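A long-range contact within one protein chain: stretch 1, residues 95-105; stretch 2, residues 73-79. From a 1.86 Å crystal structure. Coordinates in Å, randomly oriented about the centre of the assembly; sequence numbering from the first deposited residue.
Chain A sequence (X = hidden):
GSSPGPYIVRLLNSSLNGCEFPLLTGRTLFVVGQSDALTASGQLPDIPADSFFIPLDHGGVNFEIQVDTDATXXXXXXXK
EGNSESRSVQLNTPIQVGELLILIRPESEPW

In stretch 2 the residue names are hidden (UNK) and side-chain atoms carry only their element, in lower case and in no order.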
# COMPACT_ATOMS: atom_id res chain seq x y z
N ILE A 95 -6.70 -17.68 26.21
CA ILE A 95 -6.38 -16.49 26.98
C ILE A 95 -7.21 -15.38 26.34
O ILE A 95 -7.08 -15.12 25.11
CB ILE A 95 -4.87 -16.19 26.82
CG1 ILE A 95 -4.02 -17.28 27.46
CG2 ILE A 95 -4.51 -14.83 27.36
CD1 ILE A 95 -2.53 -17.18 27.08
N GLN A 96 -8.06 -14.76 27.12
CA GLN A 96 -8.85 -13.63 26.68
C GLN A 96 -8.09 -12.29 26.93
O GLN A 96 -7.73 -11.98 28.05
CB GLN A 96 -10.17 -13.60 27.43
CG GLN A 96 -11.13 -12.59 26.88
CD GLN A 96 -12.57 -12.91 27.19
OE1 GLN A 96 -12.91 -13.87 27.93
NE2 GLN A 96 -13.45 -12.09 26.65
N VAL A 97 -7.82 -11.55 25.86
CA VAL A 97 -7.32 -10.16 25.97
C VAL A 97 -8.25 -9.21 25.32
O VAL A 97 -8.39 -9.21 24.09
CB VAL A 97 -5.94 -10.02 25.25
CG1 VAL A 97 -5.24 -8.76 25.67
CG2 VAL A 97 -5.05 -11.18 25.53
N GLY A 98 -8.89 -8.32 26.08
CA GLY A 98 -10.06 -7.62 25.58
C GLY A 98 -11.01 -8.64 24.91
O GLY A 98 -11.31 -9.69 25.52
N GLU A 99 -11.48 -8.36 23.69
CA GLU A 99 -12.36 -9.32 22.98
C GLU A 99 -11.58 -10.31 22.11
O GLU A 99 -12.18 -11.13 21.40
CB GLU A 99 -13.40 -8.59 22.11
CG GLU A 99 -14.83 -9.03 22.32
CD GLU A 99 -15.45 -8.47 23.60
OE1 GLU A 99 -14.69 -8.23 24.57
OE2 GLU A 99 -16.69 -8.30 23.63
N LEU A 100 -10.25 -10.23 22.11
CA LEU A 100 -9.47 -11.20 21.40
C LEU A 100 -9.25 -12.47 22.21
O LEU A 100 -9.01 -12.41 23.45
CB LEU A 100 -8.11 -10.59 21.04
CG LEU A 100 -7.28 -11.36 20.07
CD1 LEU A 100 -7.94 -11.40 18.69
CD2 LEU A 100 -5.90 -10.75 20.06
N LEU A 101 -9.24 -13.60 21.52
CA LEU A 101 -8.92 -14.88 22.14
C LEU A 101 -7.68 -15.52 21.45
O LEU A 101 -7.63 -15.71 20.21
CB LEU A 101 -10.18 -15.77 22.09
CG LEU A 101 -10.45 -16.82 23.14
CD1 LEU A 101 -11.72 -17.57 22.82
CD2 LEU A 101 -9.29 -17.78 23.11
N ILE A 102 -6.66 -15.81 22.27
CA ILE A 102 -5.41 -16.33 21.77
C ILE A 102 -5.05 -17.55 22.54
O ILE A 102 -5.60 -17.84 23.56
CB ILE A 102 -4.23 -15.32 21.92
CG1 ILE A 102 -3.94 -15.05 23.40
CG2 ILE A 102 -4.57 -13.97 21.28
CD1 ILE A 102 -2.68 -14.20 23.59
N LEU A 103 -4.03 -18.23 22.07
CA LEU A 103 -3.56 -19.41 22.71
C LEU A 103 -2.05 -19.39 22.47
O LEU A 103 -1.66 -18.98 21.40
CB LEU A 103 -4.25 -20.63 22.05
CG LEU A 103 -3.78 -21.91 22.73
CD1 LEU A 103 -4.96 -22.86 22.90
CD2 LEU A 103 -2.62 -22.57 22.01
N ILE A 104 -1.22 -19.69 23.50
CA ILE A 104 0.24 -19.72 23.34
C ILE A 104 0.65 -21.20 23.47
O ILE A 104 0.30 -21.87 24.47
CB ILE A 104 0.98 -18.85 24.40
CG1 ILE A 104 0.49 -17.39 24.37
CG2 ILE A 104 2.48 -18.92 24.18
CD1 ILE A 104 0.90 -16.55 25.59
N ARG A 105 1.34 -21.72 22.46
CA ARG A 105 1.77 -23.13 22.43
C ARG A 105 3.27 -23.26 22.11
O ARG A 105 3.83 -22.43 21.42
CB ARG A 105 0.97 -23.92 21.39
CG ARG A 105 1.28 -23.52 19.99
CD ARG A 105 0.37 -24.22 18.98
NE ARG A 105 0.82 -24.02 17.62
CZ ARG A 105 1.88 -24.59 17.08
NH1 ARG A 105 2.63 -25.43 17.77
NH2 ARG A 105 2.15 -24.38 15.81
N UNK A 73 9.02 -18.94 32.20
CA UNK A 73 7.81 -18.20 32.62
C UNK A 73 7.28 -17.31 31.50
O UNK A 73 8.08 -16.71 30.77
c UNK A 73 8.96 -16.15 33.75
c UNK A 73 8.07 -17.39 33.90
o UNK A 73 8.22 -15.47 35.93
o UNK A 73 9.16 -13.96 34.66
c UNK A 73 8.77 -15.12 34.86
N UNK A 74 5.94 -17.25 31.35
CA UNK A 74 5.28 -16.42 30.31
C UNK A 74 4.32 -15.40 30.90
O UNK A 74 3.32 -15.76 31.56
c UNK A 74 5.43 -18.19 28.46
c UNK A 74 4.70 -19.28 27.73
c UNK A 74 3.93 -16.27 28.16
c UNK A 74 4.50 -17.22 29.20
N UNK A 75 4.59 -14.14 30.56
CA UNK A 75 3.89 -13.00 31.12
C UNK A 75 3.19 -12.22 30.00
O UNK A 75 3.80 -11.88 29.03
c UNK A 75 4.54 -13.23 34.12
c UNK A 75 4.09 -10.86 32.47
c UNK A 75 4.86 -12.07 31.87
c UNK A 75 5.49 -12.83 33.01
N UNK A 76 1.90 -11.97 30.18
CA UNK A 76 1.20 -11.12 29.27
C UNK A 76 0.98 -9.76 29.94
O UNK A 76 0.55 -9.70 31.11
c UNK A 76 -1.86 -10.19 28.36
c UNK A 76 -1.51 -12.18 26.91
c UNK A 76 -0.87 -11.11 27.70
c UNK A 76 -0.07 -11.79 28.85
N UNK A 77 1.41 -8.70 29.25
CA UNK A 77 1.14 -7.34 29.72
C UNK A 77 0.03 -6.77 28.91
O UNK A 77 0.22 -6.55 27.70
n UNK A 77 3.79 -6.90 31.49
c UNK A 77 4.63 -7.73 29.67
c UNK A 77 4.97 -7.48 31.80
c UNK A 77 2.36 -6.49 29.56
n UNK A 77 5.48 -7.98 30.70
c UNK A 77 3.55 -7.05 30.19
N UNK A 78 -1.13 -6.56 29.52
CA UNK A 78 -2.23 -5.83 28.88
C UNK A 78 -2.05 -4.36 29.00
O UNK A 78 -1.99 -3.86 30.13
o UNK A 78 -6.36 -6.51 29.92
c UNK A 78 -5.64 -7.50 29.63
c UNK A 78 -3.56 -6.11 29.58
c UNK A 78 -4.12 -7.44 29.36
o UNK A 78 -6.09 -8.60 29.45
N UNK A 79 -2.07 -3.62 27.88
CA UNK A 79 -1.79 -2.17 27.87
C UNK A 79 -3.04 -1.33 28.06
O UNK A 79 -3.95 -1.40 27.24
c UNK A 79 0.21 -2.57 26.35
c UNK A 79 1.19 -2.66 27.48
c UNK A 79 0.93 -2.09 25.09
c UNK A 79 -1.08 -1.75 26.60

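Position 73 carries five side-chain atoms, three carbons in a row with two oxygens on the third. This carboxylate is Glu-73; it is exposed, poorly ordered and touches nothing on stretch 1, so the contact places no demand on it.

Position 74 begins the strand. Its four carbons fork at the first, with one arm two carbons long, the signature of isoleucine. The short arm meets the end of Ile-104. Named, this is Ile-74, chi1 m and chi2 t, the same wells as Ile-104, and its CG2 lies 4.0 Å from CD1 of Ile-104.

Position 75 has the same four carbons and the same fork, but its CA-to-CB bond points away from stretch 1 and no atom comes near. It is Ile-75, with both chi angles m: the alternation of a strand puts an identical residue on the other face.

At position 76 there are again four carbons, now forked at the second, which means leucine. One terminal carbon approaches three side chains of stretch 1. In Leu-76 that atom is CD1, 4.0 Å from CG2 of Ile-95, 3.9 Å from CG2 of Val-97 and 4.1 Å from CD1 of Ile-102. Its chi2 of 147° lies between wells.

Position 77 shows one carbon and then a five-membered ring of three carbons and two nitrogens. This is His-77, out of reach of stretch 1; its NE2 is hydrogen-bonded elsewhere in the structure.

Position 78 has three carbons, the third bearing two oxygens, and one oxygen lies against the start of the turn. For Glu-78 this is OE2, 3.9 Å from CG1 of Val-97 and 4.4 Å from N of Gly-98. No hydrogen bond forms, so the contribution here is packing beside a polar edge.

Position 79 has four carbons forked at the second: Leu-79, which makes no contact with stretch 1.

The rule is alternation: 74, 76 and 78 point toward stretch 1 and do all the touching. Stretch 1 is a hairpin, closed by a type II' turn from Val-97 to Leu-100, with Gly-98 at a positive phi that favours glycine. Paired hydrogen bonds, Ile-95 N to Ile-102 O at 2.9 Å and Ile-102 N to Ile-95 O at 3.0 Å, hold its strands together, so Leu-76 can touch both. With no hydrogen bonds crossing between the stretches, side chains carry the contact: aliphatic packing at Ile-74 and Leu-76, then a carboxylate near the turn.

Stretch 2 73-79: EIILHEL
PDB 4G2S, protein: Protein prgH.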